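Local structure of glutaminase 1 (Escherichia coli, 1U60) at residues N165-N168 against R169-W173; L181-D184 against A185-C189; I127-N131 against V132-W136. The protein catalyses the hydrolysis of L-glutamine to L-glutamate and ammonium. All coordinates share one frame; numbering follows the deposited sequence.

Contact 1: residues N165-N168 against R169-W173; sequences NFHN and RAIAW
Arg169 reaches back over Phe166 and Asn165 at the start of helix 166-178. Its CB rests 3.4 Å from Phe166 O, one turn earlier. CG stands beside the backbone N and opposite the carbonyl carbon (chi1 -59°), a torsion that aims the chain toward the helix start and sets CG 3.4 Å from Asn165 O. From there the chain is extended; CD skirts the backbone of Phe166, and NE arrives 3.9 Å from Asn165 CG. That amide lies at the edge of the guanidinium, its plane turned 87° against it. CZ and the terminal nitrogens pass alongside the Phe166 ring, with Phe166 CE1 3.8 Å from Arg169 CZ and over one guanidinium face, displaced toward its rim. Ring and guanidinium are inclined by 59°, so this is no parallel stack. NH2 ends in a hydrogen bond to Gln162 O, at the end of helix 155-162.

Along the next strip of the helix, His167 CD2 meets Ile171 CD1 at 3.8 Å. His167 NE2 is hydrogen-bonded to Asn99 O, which probably restrains the imidazole, while Ile171 packs on Ala118 and Ile121 of helix 117-126. Beneath the side chains the backbone runs as regular helix: Arg169 N donates to Asn165 O at 3.1 Å, and Ala172 N to Asn168 O at 2.9 Å. Asn168, predicted to bind the substrate, leans on Asn117 and Tyr192, two further predicted substrate residues.

Asn165 stands at the N-cap position, but no side-chain capping bond comes from it. Arg169 instead ties the first turn to the end of the preceding helix through Gln162 O, with Phe166 CE1 over part of one guanidinium face, so that the contact combines a polar tie with partial apolar packing.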
ATOM      1  N   ASN A 165     -19.264  22.312  -7.154  1.00 13.00           N
ATOM      2  CA  ASN A 165     -17.880  21.835  -6.929  1.00 11.94           C
ATOM      3  C   ASN A 165     -16.926  22.914  -6.421  1.00 10.65           C
ATOM      4  O   ASN A 165     -15.745  22.947  -6.792  1.00 11.35           O
ATOM      5  CB  ASN A 165     -17.319  21.218  -8.214  1.00 10.10           C
ATOM      6  CG  ASN A 165     -17.203  22.215  -9.390  1.00 11.50           C
ATOM      7  OD1 ASN A 165     -16.679  21.863 -10.508  1.00 15.19           O
ATOM      8  ND2 ASN A 165     -17.630  23.450  -9.165  1.00  7.75           N
ATOM      9  N   PHE A 166     -17.447  23.794  -5.577  1.00 11.32           N
ATOM     10  CA  PHE A 166     -16.668  24.920  -5.046  1.00  9.88           C
ATOM     11  C   PHE A 166     -15.400  24.519  -4.323  1.00  8.96           C
ATOM     12  O   PHE A 166     -14.343  25.187  -4.452  1.00  9.18           O
ATOM     13  CB  PHE A 166     -17.560  25.769  -4.123  1.00  9.78           C
ATOM     14  CG  PHE A 166     -18.902  26.111  -4.751  1.00 10.15           C
ATOM     15  CD1 PHE A 166     -18.951  26.842  -5.919  1.00 11.94           C
ATOM     16  CD2 PHE A 166     -20.092  25.636  -4.178  1.00 14.96           C
ATOM     17  CE1 PHE A 166     -20.172  27.119  -6.558  1.00 13.47           C
ATOM     18  CE2 PHE A 166     -21.311  25.900  -4.793  1.00 14.44           C
ATOM     19  CZ  PHE A 166     -21.351  26.639  -5.997  1.00 15.53           C
ATOM     20  N   HIS A 167     -15.442  23.442  -3.557  1.00 10.20           N
ATOM     21  CA  HIS A 167     -14.261  23.055  -2.848  1.00  9.41           C
ATOM     22  C   HIS A 167     -13.169  22.529  -3.819  1.00 10.21           C
ATOM     23  O   HIS A 167     -11.968  22.800  -3.608  1.00 10.14           O
ATOM     24  CB  HIS A 167     -14.637  22.061  -1.759  1.00 11.52           C
ATOM     25  CG  HIS A 167     -13.538  21.766  -0.813  1.00 11.04           C
ATOM     26  ND1 HIS A 167     -13.419  22.366   0.421  1.00 15.47           N
ATOM     27  CD2 HIS A 167     -12.506  20.905  -0.920  1.00 10.18           C
ATOM     28  CE1 HIS A 167     -12.345  21.895   1.030  1.00  9.70           C
ATOM     29  NE2 HIS A 167     -11.758  21.019   0.227  1.00 15.18           N
ATOM     30  N   ASN A 168     -13.547  21.846  -4.906  1.00  9.57           N
ATOM     31  CA  ASN A 168     -12.566  21.459  -5.922  1.00 10.64           C
ATOM     32  C   ASN A 168     -11.993  22.666  -6.687  1.00 10.09           C
ATOM     33  O   ASN A 168     -10.826  22.635  -7.106  1.00 11.29           O
ATOM     34  CB  ASN A 168     -13.150  20.470  -6.918  1.00 10.56           C
ATOM     35  CG  ASN A 168     -13.207  19.053  -6.412  1.00 12.85           C
ATOM     36  OD1 ASN A 168     -13.930  18.219  -7.012  1.00 18.39           O
ATOM     37  ND2 ASN A 168     -12.559  18.757  -5.307  1.00  8.49           N
ATOM     38  N   ARG A 169     -12.780  23.718  -6.859  1.00 10.39           N
ATOM     39  CA  ARG A 169     -12.279  24.988  -7.443  1.00 10.80           C
ATOM     40  C   ARG A 169     -11.184  25.549  -6.583  1.00 10.76           C
ATOM     41  O   ARG A 169     -10.130  26.006  -7.101  1.00 10.41           O
ATOM     42  CB  ARG A 169     -13.365  26.043  -7.615  1.00 10.60           C
ATOM     43  CG  ARG A 169     -14.554  25.657  -8.498  1.00 10.86           C
ATOM     44  CD  ARG A 169     -15.627  26.698  -8.593  1.00 15.93           C
ATOM     45  NE  ARG A 169     -16.848  26.116  -9.158  1.00 13.82           N
ATOM     46  CZ  ARG A 169     -17.890  26.833  -9.583  1.00 18.10           C
ATOM     47  NH1 ARG A 169     -17.870  28.174  -9.574  1.00 17.58           N
ATOM     48  NH2 ARG A 169     -18.957  26.215 -10.041  1.00 15.44           N
ATOM     49  N   ALA A 170     -11.400  25.507  -5.264  1.00 10.59           N
ATOM     50  CA  ALA A 170     -10.372  25.918  -4.320  1.00 10.75           C
ATOM     51  C   ALA A 170      -9.086  25.104  -4.450  1.00 11.84           C
ATOM     52  O   ALA A 170      -7.996  25.668  -4.503  1.00 10.59           O
ATOM     53  CB  ALA A 170     -10.853  25.832  -2.930  1.00 11.63           C
ATOM     54  N   ILE A 171      -9.235  23.776  -4.452  1.00 10.69           N
ATOM     55  CA  ILE A 171      -8.104  22.889  -4.612  1.00 10.93           C
ATOM     56  C   ILE A 171      -7.321  23.153  -5.907  1.00 10.51           C
ATOM     57  O   ILE A 171      -6.077  23.173  -5.896  1.00 10.05           O
ATOM     58  CB  ILE A 171      -8.551  21.403  -4.480  1.00 10.53           C
ATOM     59  CG1 ILE A 171      -8.910  21.072  -3.039  1.00 11.94           C
ATOM     60  CG2 ILE A 171      -7.437  20.468  -4.923  1.00 11.54           C
ATOM     61  CD1 ILE A 171      -9.495  19.702  -2.828  1.00 13.12           C
ATOM     62  N   ALA A 172      -8.023  23.382  -7.012  1.00 10.53           N
ATOM     63  CA  ALA A 172      -7.376  23.679  -8.261  1.00 10.58           C
ATOM     64  C   ALA A 172      -6.499  24.933  -8.144  1.00 10.68           C
ATOM     65  O   ALA A 172      -5.409  24.972  -8.652  1.00 11.26           O
ATOM     66  CB  ALA A 172      -8.360  23.862  -9.310  1.00 11.09           C
ATOM     67  N   TRP A 173      -6.999  25.965  -7.483  1.00 10.67           N
ATOM     68  CA  TRP A 173      -6.233  27.181  -7.316  1.00 10.15           C
ATOM     69  C   TRP A 173      -5.054  26.980  -6.373  1.00  9.67           C
ATOM     70  O   TRP A 173      -4.000  27.574  -6.589  1.00  9.27           O
ATOM     71  CB  TRP A 173      -7.149  28.356  -6.851  1.00 10.09           C
ATOM     72  CG  TRP A 173      -7.981  28.965  -7.947  1.00 10.84           C
ATOM     73  CD1 TRP A 173      -9.325  29.046  -7.978  1.00 14.47           C
ATOM     74  CD2 TRP A 173      -7.524  29.582  -9.168  1.00 12.46           C
ATOM     75  NE1 TRP A 173      -9.754  29.663  -9.125  1.00 12.09           N
ATOM     76  CE2 TRP A 173      -8.670  29.989  -9.887  1.00 12.58           C
ATOM     77  CE3 TRP A 173      -6.263  29.800  -9.737  1.00 15.43           C
ATOM     78  CZ2 TRP A 173      -8.599  30.638 -11.131  1.00 13.89           C
ATOM     79  CZ3 TRP A 173      -6.182  30.446 -10.956  1.00 12.03           C
ATOM     80  CH2 TRP A 173      -7.339  30.844 -11.649  1.00 13.16           C
TER

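Contact 2: residues L181-D184 against A185-C189; sequences LYCD and AMEAC
An N-cap opens helix 185-195, with Asp184 as the capping residue and Glu187 as the third residue of the first turn. Asp184 CG lies opposite its own backbone N (chi1 174°), which swings the carboxylate round to the amide groups of the turn. OD2 accepts from Glu187 N at 3.0 Å; the donor approaches on the anti side, 17° out of the carboxylate plane. A second, weak bond of 3.3 Å runs from Met186 N to the same Asp184 OD2. The other oxygen, OD1, works through water: one molecule links it to Ala185 N and another, held weakly by OD1, to Met186 N.

Glu187 returns toward the cap on an extended chain. Its OE1 does not touch Asp184 N, but a water bonded to both joins them, giving a water-mediated relative of the capping box. Glu187 OE2 turns to a salt bridge with Arg135 of helix 132-147.

Apolar contacts accompany the cap. Cys183 SG sits 3.8 Å from Ala188 CB, uniting the residue before the cap with the fourth of the helix, as in a hydrophobic staple. Leu181 CD2 presses against Ala185 CA at 3.4 Å, closer than usual for carbons, and lies 3.9 Å from Ala188 CB. Leu181 also packs on Ile121 and Ser125 of helix 117-126. The first main-chain bond of the helix runs from Ala188 N to Asp184 O, 3.0 Å long.

The first-turn amides of Ala185, Met186 and Glu187 therefore find acceptors in the carboxylate or its waters. The negative charge of Asp184 probably interacts favourably with the positive end of the helix dipole, and Arg135 would offset the second acidic group nearby.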
ATOM      1  N   LEU A 181      -0.050  22.385 -10.847  1.00 12.75           N
ATOM      2  CA  LEU A 181      -1.117  22.322 -11.824  1.00 12.12           C
ATOM      3  C   LEU A 181      -0.571  22.745 -13.157  1.00 12.93           C
ATOM      4  O   LEU A 181       0.135  23.756 -13.241  1.00 13.30           O
ATOM      5  CB  LEU A 181      -2.324  23.175 -11.442  1.00 13.12           C
ATOM      6  CG  LEU A 181      -3.604  22.624 -12.122  1.00 12.62           C
ATOM      7  CD1 LEU A 181      -4.165  21.459 -11.368  1.00 11.35           C
ATOM      8  CD2 LEU A 181      -4.690  23.687 -12.303  1.00 13.95           C
ATOM      9  N   TYR A 182      -0.854  21.958 -14.184  1.00 11.62           N
ATOM     10  CA  TYR A 182      -0.118  22.016 -15.473  1.00 10.74           C
ATOM     11  C   TYR A 182      -0.955  22.528 -16.615  1.00 11.80           C
ATOM     12  O   TYR A 182      -0.538  22.479 -17.803  1.00 10.94           O
ATOM     13  CB  TYR A 182       0.551  20.664 -15.775  1.00 10.18           C
ATOM     14  CG  TYR A 182       1.243  20.179 -14.510  1.00  9.22           C
ATOM     15  CD1 TYR A 182       2.421  20.804 -14.071  1.00  9.92           C
ATOM     16  CD2 TYR A 182       0.706  19.187 -13.725  1.00 10.19           C
ATOM     17  CE1 TYR A 182       3.061  20.449 -12.913  1.00 12.05           C
ATOM     18  CE2 TYR A 182       1.345  18.815 -12.466  1.00 10.11           C
ATOM     19  CZ  TYR A 182       2.519  19.462 -12.099  1.00 11.33           C
ATOM     20  OH  TYR A 182       3.185  19.163 -10.951  1.00 12.84           O
ATOM     21  N   CYS A 183      -2.116  23.056 -16.274  1.00 12.25           N
ATOM     22  CA  CYS A 183      -2.927  23.838 -17.240  1.00 12.21           C
ATOM     23  C   CYS A 183      -3.742  24.844 -16.445  1.00 13.45           C
ATOM     24  O   CYS A 183      -3.604  24.947 -15.208  1.00 14.26           O
ATOM     25  CB  CYS A 183      -3.813  22.953 -18.114  1.00 13.04           C
ATOM     26  SG  CYS A 183      -5.219  22.164 -17.264  1.00 12.01           S
ATOM     27  N   ASP A 184      -4.528  25.627 -17.138  1.00 13.25           N
ATOM     28  CA  ASP A 184      -5.421  26.606 -16.526  1.00 14.19           C
ATOM     29  C   ASP A 184      -6.273  25.964 -15.414  1.00 13.67           C
ATOM     30  O   ASP A 184      -6.802  24.877 -15.610  1.00 13.22           O
ATOM     31  CB  ASP A 184      -6.289  27.156 -17.641  1.00 14.86           C
ATOM     32  CG  ASP A 184      -7.378  28.074 -17.157  1.00 18.88           C
ATOM     33  OD1 ASP A 184      -7.092  29.288 -16.938  1.00 25.56           O
ATOM     34  OD2 ASP A 184      -8.566  27.703 -16.983  1.00 21.89           O
ATOM     35  N   ALA A 185      -6.402  26.627 -14.263  1.00 12.75           N
ATOM     36  CA  ALA A 185      -7.038  26.031 -13.082  1.00 13.67           C
ATOM     37  C   ALA A 185      -8.493  25.650 -13.366  1.00 12.93           C
ATOM     38  O   ALA A 185      -8.931  24.574 -12.971  1.00 12.93           O
ATOM     39  CB  ALA A 185      -6.951  26.980 -11.894  1.00 13.78           C
ATOM     40  N   MET A 186      -9.252  26.523 -14.028  1.00 12.97           N
ATOM     41  CA  MET A 186     -10.670  26.257 -14.186  1.00 14.55           C
ATOM     42  C   MET A 186     -10.896  25.207 -15.291  1.00 13.48           C
ATOM     43  O   MET A 186     -11.787  24.407 -15.161  1.00 12.81           O
ATOM     44  CB  MET A 186     -11.533  27.542 -14.310  1.00 15.81           C
ATOM     45  CG  MET A 186     -11.682  28.286 -12.894  1.00 16.74           C
ATOM     46  SD  MET A 186     -12.189  27.348 -11.274  1.00 24.00           S
ATOM     47  CE  MET A 186     -10.611  26.793 -10.677  1.00 18.64           C
ATOM     48  N   GLU A 187     -10.038  25.169 -16.321  1.00 12.95           N
ATOM     49  CA  GLU A 187     -10.029  24.045 -17.269  1.00 13.46           C
ATOM     50  C   GLU A 187      -9.818  22.699 -16.587  1.00 12.59           C
ATOM     51  O   GLU A 187     -10.524  21.738 -16.888  1.00 12.56           O
ATOM     52  CB  GLU A 187      -8.921  24.260 -18.323  1.00 14.78           C
ATOM     53  CG  GLU A 187      -8.642  23.081 -19.264  1.00 18.80           C
ATOM     54  CD  GLU A 187      -7.640  23.413 -20.377  1.00 20.50           C
ATOM     55  OE1 GLU A 187      -7.301  24.639 -20.514  1.00 19.54           O
ATOM     56  OE2 GLU A 187      -7.209  22.457 -21.114  1.00 16.23           O
ATOM     57  N   ALA A 188      -8.806  22.612 -15.734  1.00 12.48           N
ATOM     58  CA  ALA A 188      -8.562  21.376 -15.005  1.00 11.62           C
ATOM     59  C   ALA A 188      -9.764  20.982 -14.155  1.00 11.51           C
ATOM     60  O   ALA A 188     -10.155  19.812 -14.108  1.00 10.64           O
ATOM     61  CB  ALA A 188      -7.326  21.482 -14.141  1.00 11.23           C
ATOM     62  N   CYS A 189     -10.359  21.957 -13.491  1.00 11.58           N
ATOM     63  CA  CYS A 189     -11.463  21.687 -12.586  1.00 11.57           C
ATOM     64  C   CYS A 189     -12.663  21.225 -13.410  1.00 10.39           C
ATOM     65  O   CYS A 189     -13.330  20.258 -13.071  1.00 10.26           O
ATOM     66  CB  CYS A 189     -11.754  22.913 -11.717  1.00 10.60           C
ATOM     67  SG  CYS A 189     -13.054  22.641 -10.484  1.00 15.40           S
TER
HETATM   68  O   HOH W   1      -8.522  29.434 -14.675  1.00 24.88           O
HETATM   69  O   HOH W   2      -5.389  29.329 -14.278  1.00 27.02           O
HETATM   70  O   HOH W   3      -4.585  25.588 -20.090  1.00 33.95           O

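Contact 3: residues I127-N131 against V132-W136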
ATOM      1  N   ILE A 127      -2.408  15.705 -18.543  1.00 11.00           N
ATOM      2  CA  ILE A 127      -2.750  15.060 -19.828  1.00 13.88           C
ATOM      3  C   ILE A 127      -2.313  15.955 -21.003  1.00 13.18           C
ATOM      4  O   ILE A 127      -2.457  17.163 -20.918  1.00 13.48           O
ATOM      5  CB  ILE A 127      -4.370  14.826 -19.798  1.00 14.28           C
ATOM      6  CG1 ILE A 127      -4.676  13.790 -18.754  1.00 18.15           C
ATOM      7  CG2 ILE A 127      -5.058  14.468 -21.121  1.00 17.88           C
ATOM      8  CD1 ILE A 127      -3.769  12.747 -18.731  1.00 13.72           C
ATOM      9  N   ASN A 128      -1.783  15.372 -22.073  1.00 13.88           N
ATOM     10  CA  ASN A 128      -1.473  16.155 -23.283  1.00 14.86           C
ATOM     11  C   ASN A 128      -2.788  16.652 -23.929  1.00 14.40           C
ATOM     12  O   ASN A 128      -3.739  15.896 -24.131  1.00 14.91           O
ATOM     13  CB  ASN A 128      -0.767  15.264 -24.333  1.00 15.54           C
ATOM     14  CG  ASN A 128       0.668  14.887 -23.992  1.00 19.48           C
ATOM     15  OD1 ASN A 128       1.211  13.968 -24.622  1.00 28.39           O
ATOM     16  ND2 ASN A 128       1.308  15.623 -23.112  1.00 20.64           N
ATOM     17  N   ALA A 129      -2.859  17.930 -24.248  1.00 15.16           N
ATOM     18  CA  ALA A 129      -4.067  18.520 -24.850  1.00 15.95           C
ATOM     19  C   ALA A 129      -3.770  19.923 -25.335  1.00 17.02           C
ATOM     20  O   ALA A 129      -3.143  20.704 -24.615  1.00 17.39           O
ATOM     21  CB  ALA A 129      -5.207  18.608 -23.830  1.00 15.07           C
ATOM     22  N   GLU A 130      -4.282  20.258 -26.512  1.00 18.42           N
ATOM     23  CA  GLU A 130      -4.120  21.603 -27.082  1.00 19.61           C
ATOM     24  C   GLU A 130      -5.120  22.584 -26.525  1.00 18.93           C
ATOM     25  O   GLU A 130      -4.892  23.791 -26.566  1.00 19.03           O
ATOM     26  CB  GLU A 130      -4.345  21.542 -28.597  1.00 20.38           C
ATOM     27  CG  GLU A 130      -3.260  20.768 -29.290  1.00 25.80           C
ATOM     28  CD  GLU A 130      -2.068  21.642 -29.584  1.00 34.15           C
ATOM     29  OE1 GLU A 130      -2.061  22.258 -30.687  1.00 39.45           O
ATOM     30  OE2 GLU A 130      -1.167  21.735 -28.707  1.00 38.68           O
ATOM     31  N   ASN A 131      -6.255  22.072 -26.045  1.00 17.43           N
ATOM     32  CA  ASN A 131      -7.336  22.904 -25.494  1.00 16.91           C
ATOM     33  C   ASN A 131      -8.275  22.053 -24.630  1.00 15.61           C
ATOM     34  O   ASN A 131      -8.150  20.829 -24.616  1.00 15.54           O
ATOM     35  CB  ASN A 131      -8.150  23.536 -26.602  1.00 17.33           C
ATOM     36  CG  ASN A 131      -8.697  22.515 -27.569  1.00 18.56           C
ATOM     37  OD1 ASN A 131      -9.504  21.645 -27.208  1.00 17.81           O
ATOM     38  ND2 ASN A 131      -8.234  22.583 -28.795  1.00 20.52           N
ATOM     39  N   VAL A 132      -9.213  22.700 -23.961  1.00 14.72           N
ATOM     40  CA  VAL A 132     -10.028  22.041 -22.914  1.00 14.33           C
ATOM     41  C   VAL A 132     -10.889  20.907 -23.498  1.00 14.47           C
ATOM     42  O   VAL A 132     -11.034  19.832 -22.914  1.00 11.75           O
ATOM     43  CB  VAL A 132     -10.884  23.048 -22.120  1.00 15.06           C
ATOM     44  CG1 VAL A 132     -11.857  23.797 -23.010  1.00 15.11           C
ATOM     45  CG2 VAL A 132     -11.639  22.342 -20.983  1.00 15.15           C
ATOM     46  N   GLU A 133     -11.457  21.125 -24.681  1.00 13.67           N
ATOM     47  CA  GLU A 133     -12.303  20.082 -25.254  1.00 15.28           C
ATOM     48  C   GLU A 133     -11.523  18.852 -25.697  1.00 14.53           C
ATOM     49  O   GLU A 133     -12.047  17.755 -25.568  1.00 16.22           O
ATOM     50  CB  GLU A 133     -13.153  20.602 -26.409  1.00 15.39           C
ATOM     51  CG  GLU A 133     -14.121  21.704 -25.950  1.00 18.09           C
ATOM     52  CD  GLU A 133     -15.057  21.268 -24.815  1.00 20.29           C
ATOM     53  OE1 GLU A 133     -15.483  20.071 -24.842  1.00 17.40           O
ATOM     54  OE2 GLU A 133     -15.382  22.123 -23.930  1.00 20.90           O
ATOM     55  N   GLN A 134     -10.311  19.031 -26.225  1.00 13.90           N
ATOM     56  CA  GLN A 134      -9.460  17.899 -26.544  1.00 12.67           C
ATOM     57  C   GLN A 134      -9.091  17.156 -25.256  1.00 12.33           C
ATOM     58  O   GLN A 134      -9.062  15.925 -25.260  1.00 11.08           O
ATOM     59  CB  GLN A 134      -8.189  18.333 -27.244  1.00 13.73           C
ATOM     60  CG  GLN A 134      -7.282  17.171 -27.576  1.00 16.03           C
ATOM     61  CD  GLN A 134      -6.105  17.542 -28.455  1.00 18.05           C
ATOM     62  OE1 GLN A 134      -5.342  18.423 -28.112  1.00 17.24           O
ATOM     63  NE2 GLN A 134      -5.913  16.809 -29.540  1.00 21.56           N
ATOM     64  N   ARG A 135      -8.825  17.910 -24.192  1.00 10.61           N
ATOM     65  CA  ARG A 135      -8.482  17.299 -22.903  1.00 10.38           C
ATOM     66  C   ARG A 135      -9.616  16.349 -22.490  1.00 10.72           C
ATOM     67  O   ARG A 135      -9.379  15.212 -22.113  1.00 10.41           O
ATOM     68  CB  ARG A 135      -8.227  18.359 -21.843  1.00  9.22           C
ATOM     69  CG  ARG A 135      -7.717  17.813 -20.493  1.00 11.00           C
ATOM     70  CD  ARG A 135      -7.413  18.919 -19.455  1.00 10.62           C
ATOM     71  NE  ARG A 135      -6.419  19.815 -20.000  1.00 11.88           N
ATOM     72  CZ  ARG A 135      -5.135  19.543 -20.098  1.00 11.25           C
ATOM     73  NH1 ARG A 135      -4.581  18.446 -19.568  1.00 12.08           N
ATOM     74  NH2 ARG A 135      -4.361  20.428 -20.681  1.00 13.75           N
ATOM     75  N   TRP A 136     -10.851  16.807 -22.650  1.00 10.55           N
ATOM     76  CA  TRP A 136     -12.038  16.026 -22.256  1.00 10.63           C
ATOM     77  C   TRP A 136     -12.175  14.847 -23.186  1.00 10.55           C
ATOM     78  O   TRP A 136     -12.340  13.724 -22.743  1.00  9.59           O
ATOM     79  CB  TRP A 136     -13.311  16.908 -22.207  1.00 10.82           C
ATOM     80  CG  TRP A 136     -14.568  16.097 -22.153  1.00 11.45           C
ATOM     81  CD1 TRP A 136     -15.622  16.106 -23.068  1.00 10.78           C
ATOM     82  CD2 TRP A 136     -14.855  15.055 -21.231  1.00  9.48           C
ATOM     83  NE1 TRP A 136     -16.557  15.170 -22.692  1.00 12.10           N
ATOM     84  CE2 TRP A 136     -16.116  14.505 -21.578  1.00  9.98           C
ATOM     85  CE3 TRP A 136     -14.164  14.507 -20.126  1.00 10.29           C
ATOM     86  CZ2 TRP A 136     -16.692  13.451 -20.862  1.00 10.39           C
ATOM     87  CZ3 TRP A 136     -14.747  13.477 -19.426  1.00 11.04           C
ATOM     88  CH2 TRP A 136     -15.988  12.954 -19.790  1.00  9.79           C
TER
HETATM   89  O   HOH W   4      -1.331  19.881 -19.875  1.00 33.98           O
HETATM   90  O   HOH W   5      -5.163  22.773 -22.795  1.00 27.24           O
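Arg135 meets Ile127 and Ala129 with its guanidinium group. NH1 donates to Ile127 O at 2.8 Å, the carbonyl oxygen tilted out of the guanidinium plane. Ala129 CB lies over one face, 3.7 Å from Arg135 NH2. Further back, Ala129 CB also touches Arg135 CB at 3.6 Å. The chain bends at chi3 (-59°), which folds the guanidinium over toward the loop. NH1 has a second acceptor in Thr124 O, close to the end of helix 117-126. Two waters accept from NH2, one of which also lies close to Ile127 O.

Nearer the helix start, the side chains of Asn131 and Gln134 each accept one backbone N-H. Asn131 CG sits between its own backbone N and carbonyl carbon (chi1 55°), placing OD1 2.9 Å from Gln134 N in a hydrogen bond. Gln134 answers with an extended side chain: Glu130 N donates to Gln134 OE1 at 2.7 Å, almost straight (167°), from within the plane of the side-chain carbonyl. The Asn131 carbonyl receives the first helical bond, from Arg135 N.

In the outer shell, Ile127 packs against Thr72, Leu75 and Ala76 of helix 68-80. Val132 rests on Val191 of helix 185-195.

The result is an N-cap on helix 132-147 with a reciprocal glutamine bond that resembles a capping box, but reaches the residue before the cap; through Arg135 the same turn also ties down the chain leaving helix 117-126.

How the contacts relate
The three contacts are helix starts in one helical region: contact 3 opens helix 132-147, contact 1 helix 166-178 and contact 2 helix 185-195. Contact 2 sits between the others, its centre about 10 Å from that of contact 1 and about 11 Å from that of contact 3. Toward contact 1 it packs Met186 CE on Trp173 NE1 at 3.4 Å; toward contact 3 a salt bridge of 3.0 Å joins Glu187 OE2 to Arg135 NE. Contacts 1 and 3 do not touch, their nearest atoms being about 11 Å apart. Contact 1 alone contains a predicted substrate residue, Asn168, whose side chain is about 4 Å from that of Tyr192, on the helix capped in contact 2.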